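Side-chain contacts in malonate decarboxylase subunit alpha (Acinetobacter baumannii ATCC 17978, PDB 6MPR), which probably transfers the acyl carrier protein from its acetyl thioester to malonate, preparing malonate for decarboxylation: residues V42-T45 with Q46-I49; K243-H246 with V247-M251; C353-A356 with G357-V361. All blocks are in the same frame, centred on the assembly; numbering follows the deposited sequence.

Contact 1: V42-T45 with Q46-I49; sequences VIPT and QDII
The ring of P44 lies against the carboxylate of D47, and the two side chains meet at an oblique angle: D47 OD2 comes to 3.3 Å from P44 CG and sits beside CB as well. From another direction Q46 folds back on the same ring. Its CG lies between backbone N and carbonyl carbon (chi1 51°), and a bend at chi2 brings Q46 CD to 3.7 Å from P44 CB in one of two conformers, so this contact is less certain. The backbone makes a short 3-10 turn. D47 N donates to P44 O at 2.9 Å, while the bond from I48 N to T45 O, 3.5 Å long, is weak. Proline suits the end of the strand because its fixed phi starts the turn and its carbonyl is still available. T45 directs OG1 to the carbonyl of V224, tying the turn to strand 221-224; the short, weakly bonded strand 42-43 beside it is outermost in the parallel sheet of this chain. On the buried side, I43 CD1 meets I48 CD1 at 4.2 Å, and I48 continues onto F74 and L75 of helix 73-79. D47 holds the N-cap position of helix 48-55, yet its side chain makes no capping bond. The chemistry therefore divides by side: branched aliphatic groups face sheet and helix, whereas amide and carboxylate lie on the more exposed side, where the carboxylate's charge could act favourably on the helix start.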
loop_
_atom_site.group_PDB
_atom_site.type_symbol
_atom_site.label_atom_id
_atom_site.label_comp_id
_atom_site.label_asym_id
_atom_site.label_seq_id
_atom_site.Cartn_x
_atom_site.Cartn_y
_atom_site.Cartn_z
ATOM N N VAL A 42 -5.002 32.322 8.852
ATOM C CA VAL A 42 -3.806 32.442 9.684
ATOM C C VAL A 42 -4.204 32.642 11.143
ATOM O O VAL A 42 -4.813 33.656 11.497
ATOM C CB VAL A 42 -2.910 33.594 9.202
ATOM C CG1 VAL A 42 -1.637 33.648 10.024
ATOM C CG2 VAL A 42 -2.592 33.448 7.715
ATOM N N ILE A 43 -3.841 31.685 11.986
ATOM C CA ILE A 43 -3.975 31.827 13.439
ATOM C C ILE A 43 -2.765 32.588 13.966
ATOM O O ILE A 43 -1.629 32.169 13.706
ATOM C CB ILE A 43 -4.055 30.465 14.111
ATOM C CG1 ILE A 43 -5.198 29.615 13.569
ATOM C CG2 ILE A 43 -4.135 30.632 15.631
ATOM C CD1 ILE A 43 -5.030 28.151 13.963
ATOM N N PRO A 44 -2.953 33.674 14.713
ATOM C CA PRO A 44 -1.812 34.312 15.382
ATOM C C PRO A 44 -1.136 33.324 16.316
ATOM O O PRO A 44 -1.793 32.554 17.013
ATOM C CB PRO A 44 -2.453 35.475 16.148
ATOM C CG PRO A 44 -3.738 35.717 15.449
ATOM C CD PRO A 44 -4.213 34.389 14.974
ATOM N N THR A 45 0.200 33.320 16.288
ATOM C CA THR A 45 0.958 32.343 17.064
ATOM C C THR A 45 0.551 32.364 18.528
ATOM O O THR A 45 0.384 31.311 19.155
ATOM C CB THR A 45 2.451 32.624 16.910
ATOM O OG1 THR A 45 2.772 32.585 15.518
ATOM C CG2 THR A 45 3.301 31.587 17.651
ATOM N N GLN A 46 0.315 33.557 19.067
ATOM C CA GLN A 46 -0.006 33.704 20.479
ATOM C C GLN A 46 -1.370 33.122 20.839
ATOM O O GLN A 46 -1.633 32.883 22.022
ATOM C CB GLN A 46 0.057 35.187 20.866
ATOM C CG GLN A 46 -0.743 36.123 19.958
ATOM C CD GLN A 46 0.025 36.588 18.720
ATOM O OE1 GLN A 46 0.877 35.880 18.192
ATOM N NE2 GLN A 46 -0.290 37.799 18.254
ATOM N N ASP A 47 -2.239 32.881 19.855
ATOM C CA ASP A 47 -3.617 32.488 20.128
ATOM C C ASP A 47 -3.896 31.013 19.870
ATOM O O ASP A 47 -5.063 30.617 19.800
ATOM C CB ASP A 47 -4.579 33.337 19.294
ATOM C CG ASP A 47 -4.468 34.814 19.604
ATOM O OD1 ASP A 47 -4.247 35.173 20.785
ATOM O OD2 ASP A 47 -4.602 35.617 18.663
ATOM N N ILE A 48 -2.859 30.191 19.749
ATOM C CA ILE A 48 -3.039 28.813 19.299
ATOM C C ILE A 48 -3.826 27.989 20.318
ATOM O O ILE A 48 -4.660 27.162 19.941
ATOM C CB ILE A 48 -1.666 28.186 18.978
ATOM C CG1 ILE A 48 -1.819 26.772 18.382
ATOM C CG2 ILE A 48 -0.759 28.158 20.212
ATOM C CD1 ILE A 48 -2.571 26.729 17.076
ATOM N N ILE A 49 -3.598 28.205 21.619
ATOM C CA ILE A 49 -4.239 27.347 22.620
ATOM C C ILE A 49 -5.746 27.571 22.633
ATOM O O ILE A 49 -6.531 26.616 22.638
ATOM C CB ILE A 49 -3.629 27.570 24.012
ATOM C CG1 ILE A 49 -2.243 26.925 24.088
ATOM C CG2 ILE A 49 -4.566 26.986 25.080
ATOM C CD1 ILE A 49 -1.378 27.452 25.223
#

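Contact 2: K243-H246 with V247-M251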
loop_
_atom_site.group_PDB
_atom_site.type_symbol
_atom_site.label_atom_id
_atom_site.label_comp_id
_atom_site.label_asym_id
_atom_site.label_seq_id
_atom_site.Cartn_x
_atom_site.Cartn_y
_atom_site.Cartn_z
ATOM N N LYS A 243 32.120 -1.794 13.318
ATOM C CA LYS A 243 33.130 -2.713 13.815
ATOM C C LYS A 243 33.403 -3.840 12.820
ATOM O O LYS A 243 32.645 -4.032 11.862
ATOM C CB LYS A 243 32.687 -3.285 15.171
ATOM C CG LYS A 243 32.368 -2.177 16.195
ATOM C CD LYS A 243 32.254 -2.703 17.617
ATOM C CE LYS A 243 30.921 -3.353 17.856
ATOM N NZ LYS A 243 31.047 -4.511 18.783
ATOM N N PRO A 244 34.518 -4.575 12.985
ATOM C CA PRO A 244 34.770 -5.733 12.106
ATOM C C PRO A 244 33.604 -6.705 11.984
ATOM O O PRO A 244 33.347 -7.204 10.883
ATOM C CB PRO A 244 35.988 -6.395 12.763
ATOM C CG PRO A 244 36.740 -5.254 13.355
ATOM C CD PRO A 244 35.684 -4.277 13.840
ATOM N N VAL A 245 32.889 -6.984 13.078
ATOM C CA VAL A 245 31.759 -7.913 13.008
ATOM C C VAL A 245 30.686 -7.396 12.045
ATOM O O VAL A 245 30.053 -8.179 11.320
ATOM C CB VAL A 245 31.186 -8.180 14.420
ATOM C CG1 VAL A 245 30.621 -6.904 15.052
ATOM C CG2 VAL A 245 30.103 -9.260 14.367
ATOM N N HIS A 246 30.456 -6.074 12.025
ATOM C CA HIS A 246 29.485 -5.517 11.083
ATOM C C HIS A 246 29.951 -5.720 9.648
ATOM O O HIS A 246 29.145 -6.034 8.764
ATOM C CB HIS A 246 29.263 -4.029 11.348
ATOM C CG HIS A 246 28.787 -3.715 12.734
ATOM N ND1 HIS A 246 29.382 -2.753 13.518
ATOM C CD2 HIS A 246 27.770 -4.224 13.470
ATOM C CE1 HIS A 246 28.757 -2.683 14.680
ATOM N NE2 HIS A 246 27.772 -3.563 14.675
ATOM N N VAL A 247 31.248 -5.529 9.405
ATOM C CA VAL A 247 31.820 -5.723 8.073
ATOM C C VAL A 247 31.702 -7.181 7.635
ATOM O O VAL A 247 31.347 -7.471 6.488
ATOM C CB VAL A 247 33.283 -5.251 8.063
ATOM C CG1 VAL A 247 33.952 -5.575 6.727
ATOM C CG2 VAL A 247 33.364 -3.765 8.387
ATOM N N LEU A 248 32.005 -8.116 8.538
ATOM C CA LEU A 248 31.889 -9.540 8.222
ATOM C C LEU A 248 30.464 -9.896 7.809
ATOM O O LEU A 248 30.243 -10.562 6.791
ATOM C CB LEU A 248 32.330 -10.380 9.426
ATOM C CG LEU A 248 32.293 -11.909 9.324
ATOM C CD1 LEU A 248 33.234 -12.427 8.254
ATOM C CD2 LEU A 248 32.627 -12.545 10.700
ATOM N N MET A 249 29.483 -9.450 8.587
ATOM C CA MET A 249 28.093 -9.741 8.258
ATOM C C MET A 249 27.687 -9.071 6.950
ATOM O O MET A 249 26.938 -9.653 6.156
ATOM C CB MET A 249 27.195 -9.302 9.418
ATOM C CG MET A 249 27.379 -10.180 10.661
ATOM S SD MET A 249 26.594 -9.471 12.109
ATOM C CE MET A 249 24.874 -9.693 11.701
ATOM N N ALA A 250 28.190 -7.855 6.703
ATOM C CA ALA A 250 27.909 -7.163 5.446
ATOM C C ALA A 250 28.503 -7.908 4.250
ATOM O O ALA A 250 27.870 -7.997 3.190
ATOM C CB ALA A 250 28.449 -5.734 5.517
ATOM N N MET A 251 29.712 -8.459 4.401
ATOM C CA MET A 251 30.289 -9.266 3.327
ATOM C C MET A 251 29.418 -10.479 3.014
ATOM O O MET A 251 29.188 -10.805 1.843
ATOM C CB MET A 251 31.702 -9.726 3.698
ATOM C CG MET A 251 32.762 -8.631 3.649
ATOM S SD MET A 251 34.259 -9.123 4.531
ATOM C CE MET A 251 35.251 -9.842 3.219
#
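V245 and M249 lie alongside each other, one helical turn apart, with their side chains directed alike and V245 CG2 4.2 Å from M249 SD. The thioether chain leans over the backbone as well: M249 CG rests 3.4 Å from V245 O, the carbonyl that accepts the bond from M249 N. The other methyl of V245 serves a different partner. CG1 stands over the centre of the H246 imidazole, 4.2 Å above its plane, giving that face an aliphatic cover. The ring itself is swung back toward the helix start, because chi1 of -58° sets CG beside the backbone N, and there ND1 accepts a nearly straight bond from K243 N (2.9 Å, 168°), the donor tilted modestly from the ring plane. This is the opening turn of helix 244-261: K243 is the N-cap, P244 follows at N1, where a residue without an N-H costs nothing, and H246 at N3 satisfies the N-cap amide much as one half of a capping box does. Regular helical bonds then begin, the first from V247 N to K243 O at 3.2 Å. V247 puts CG2 beside that same carbonyl oxygen. A250, whose CB lies 3.3 Å from H246 O, has a side chain short enough for close approach to A276, I277 and I280 of helix 272-287. L248 points its longer aliphatic chain to R534 and A537, while H246 touches E435.

Contact 3: C353-A356 with G357-V361; sequences CQLA and GQYAV
The ring of Y359 has L355 CD1 at its edge, near the ring plane and 4.1 Å from CD2, while the amide oxygen OE1 of Q358 lies 3.6 Å above one face, offset toward the rim. L355 reaches the tyrosine obliquely: with CG opposite the backbone N (chi1 -163°), its branched end extends along the helix toward the residue one turn on. Q358 has a fully extended chain that carries its amide out to the dimer interface, where OE1 bonds to NE2 of Q358 in the second subunit, and the hydroxyl of Y359 likewise bonds to N393 OD1 of that subunit. Tyrosine suits the place, its ring packing on L355 while its hydroxyl crosses the interface. Residues 353 to 359 form the end of helix 350-359, which leads into strand 363-366 inside the mixed sheet. On the backbone, L355 O accepts a nearly straight bond from Y359 N at 2.9 Å, with Q358 N adding a weak second one. A360 N bonds to A356 O at 2.8 Å as the helix ends. A356 CB and A360 CB lie 4.2 Å apart, and these small side chains leave room for close packing on V151 and V152 of the second subunit. One turn earlier, G357 gives its N-H to C353 O at 2.8 Å, continuing the regular helical pattern.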
loop_
_atom_site.group_PDB
_atom_site.type_symbol
_atom_site.label_atom_id
_atom_site.label_comp_id
_atom_site.label_asym_id
_atom_site.label_seq_id
_atom_site.Cartn_x
_atom_site.Cartn_y
_atom_site.Cartn_z
ATOM N N CYS A 353 6.564 5.428 -0.609
ATOM C CA CYS A 353 7.804 4.689 -0.450
ATOM C C CYS A 353 7.568 3.375 0.287
ATOM O O CYS A 353 8.125 2.343 -0.089
ATOM C CB CYS A 353 8.810 5.561 0.297
ATOM S SG CYS A 353 10.505 5.062 0.103
ATOM N N GLN A 354 6.752 3.396 1.347
ATOM C CA GLN A 354 6.404 2.148 2.035
ATOM C C GLN A 354 5.650 1.196 1.115
ATOM O O GLN A 354 5.890 -0.017 1.137
ATOM C CB GLN A 354 5.569 2.449 3.274
ATOM C CG GLN A 354 6.365 2.937 4.471
ATOM C CD GLN A 354 7.116 1.820 5.154
ATOM O OE1 GLN A 354 6.638 0.687 5.212
ATOM N NE2 GLN A 354 8.298 2.127 5.676
ATOM N N LEU A 355 4.730 1.726 0.296
ATOM C CA LEU A 355 4.038 0.875 -0.673
ATOM C C LEU A 355 5.027 0.205 -1.626
ATOM O O LEU A 355 4.934 -1.003 -1.889
ATOM C CB LEU A 355 3.018 1.696 -1.460
ATOM C CG LEU A 355 1.962 0.868 -2.192
ATOM C CD1 LEU A 355 1.197 -0.033 -1.211
ATOM C CD2 LEU A 355 1.017 1.794 -2.945
ATOM N N ALA A 356 5.972 0.975 -2.169
ATOM C CA ALA A 356 6.992 0.372 -3.025
ATOM C C ALA A 356 7.830 -0.630 -2.252
ATOM O O ALA A 356 8.220 -1.671 -2.794
ATOM C CB ALA A 356 7.888 1.447 -3.641
ATOM N N GLY A 357 8.123 -0.332 -0.986
ATOM C CA GLY A 357 8.879 -1.276 -0.181
ATOM C C GLY A 357 8.178 -2.611 -0.033
ATOM O O GLY A 357 8.828 -3.647 0.119
ATOM N N GLN A 358 6.847 -2.606 -0.048
ATOM C CA GLN A 358 6.100 -3.860 0.000
ATOM C C GLN A 358 6.051 -4.542 -1.368
ATOM O O GLN A 358 6.380 -5.726 -1.501
ATOM C CB GLN A 358 4.669 -3.613 0.491
ATOM C CG GLN A 358 3.827 -4.884 0.297
ATOM C CD GLN A 358 2.347 -4.707 0.571
ATOM O OE1 GLN A 358 1.565 -5.614 0.299
ATOM N NE2 GLN A 358 1.959 -3.561 1.116
ATOM N N TYR A 359 5.619 -3.813 -2.394
ATOM C CA TYR A 359 5.204 -4.427 -3.648
ATOM C C TYR A 359 6.259 -4.410 -4.741
ATOM O O TYR A 359 6.143 -5.191 -5.690
ATOM C CB TYR A 359 3.961 -3.714 -4.198
ATOM C CG TYR A 359 2.650 -4.347 -3.845
ATOM C CD1 TYR A 359 2.342 -5.632 -4.262
ATOM C CD2 TYR A 359 1.698 -3.650 -3.134
ATOM C CE1 TYR A 359 1.122 -6.208 -3.955
ATOM C CE2 TYR A 359 0.479 -4.214 -2.833
ATOM C CZ TYR A 359 0.200 -5.493 -3.250
ATOM O OH TYR A 359 -1.012 -6.052 -2.956
ATOM N N ALA A 360 7.250 -3.522 -4.672
ATOM C CA ALA A 360 8.113 -3.268 -5.817
ATOM C C ALA A 360 9.583 -3.613 -5.623
ATOM O O ALA A 360 10.321 -3.610 -6.614
ATOM C CB ALA A 360 8.014 -1.793 -6.240
ATOM N N VAL A 361 10.047 -3.916 -4.411
ATOM C CA VAL A 361 11.464 -4.212 -4.228
ATOM C C VAL A 361 11.668 -5.698 -3.928
ATOM O O VAL A 361 10.785 -6.396 -3.412
ATOM C CB VAL A 361 12.146 -3.349 -3.144
ATOM C CG1 VAL A 361 11.953 -1.852 -3.433
ATOM C CG2 VAL A 361 11.685 -3.727 -1.754
#

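In the fold
All three contacts are local, joining residues a few positions apart, but they occupy different places. Contact 1 is partly exposed, on the outermost strand of the parallel sheet and the helix that follows, far from contact 2 on the opposite side of the chain's centre (centres 52 Å apart). Contacts 2 and 3 are both buried, about 17 Å apart at their nearest atoms, and only contact 3 of these two packs on a sheet strand, 297-299. Contacts 1 and 2 open helices, contact 3 closes one. Contact 2 is mostly aliphatic, with a histidine bonded to the N-cap amide, whereas contact 3, nearest the chain's centre, directs amide and hydroxyl groups to the second subunit.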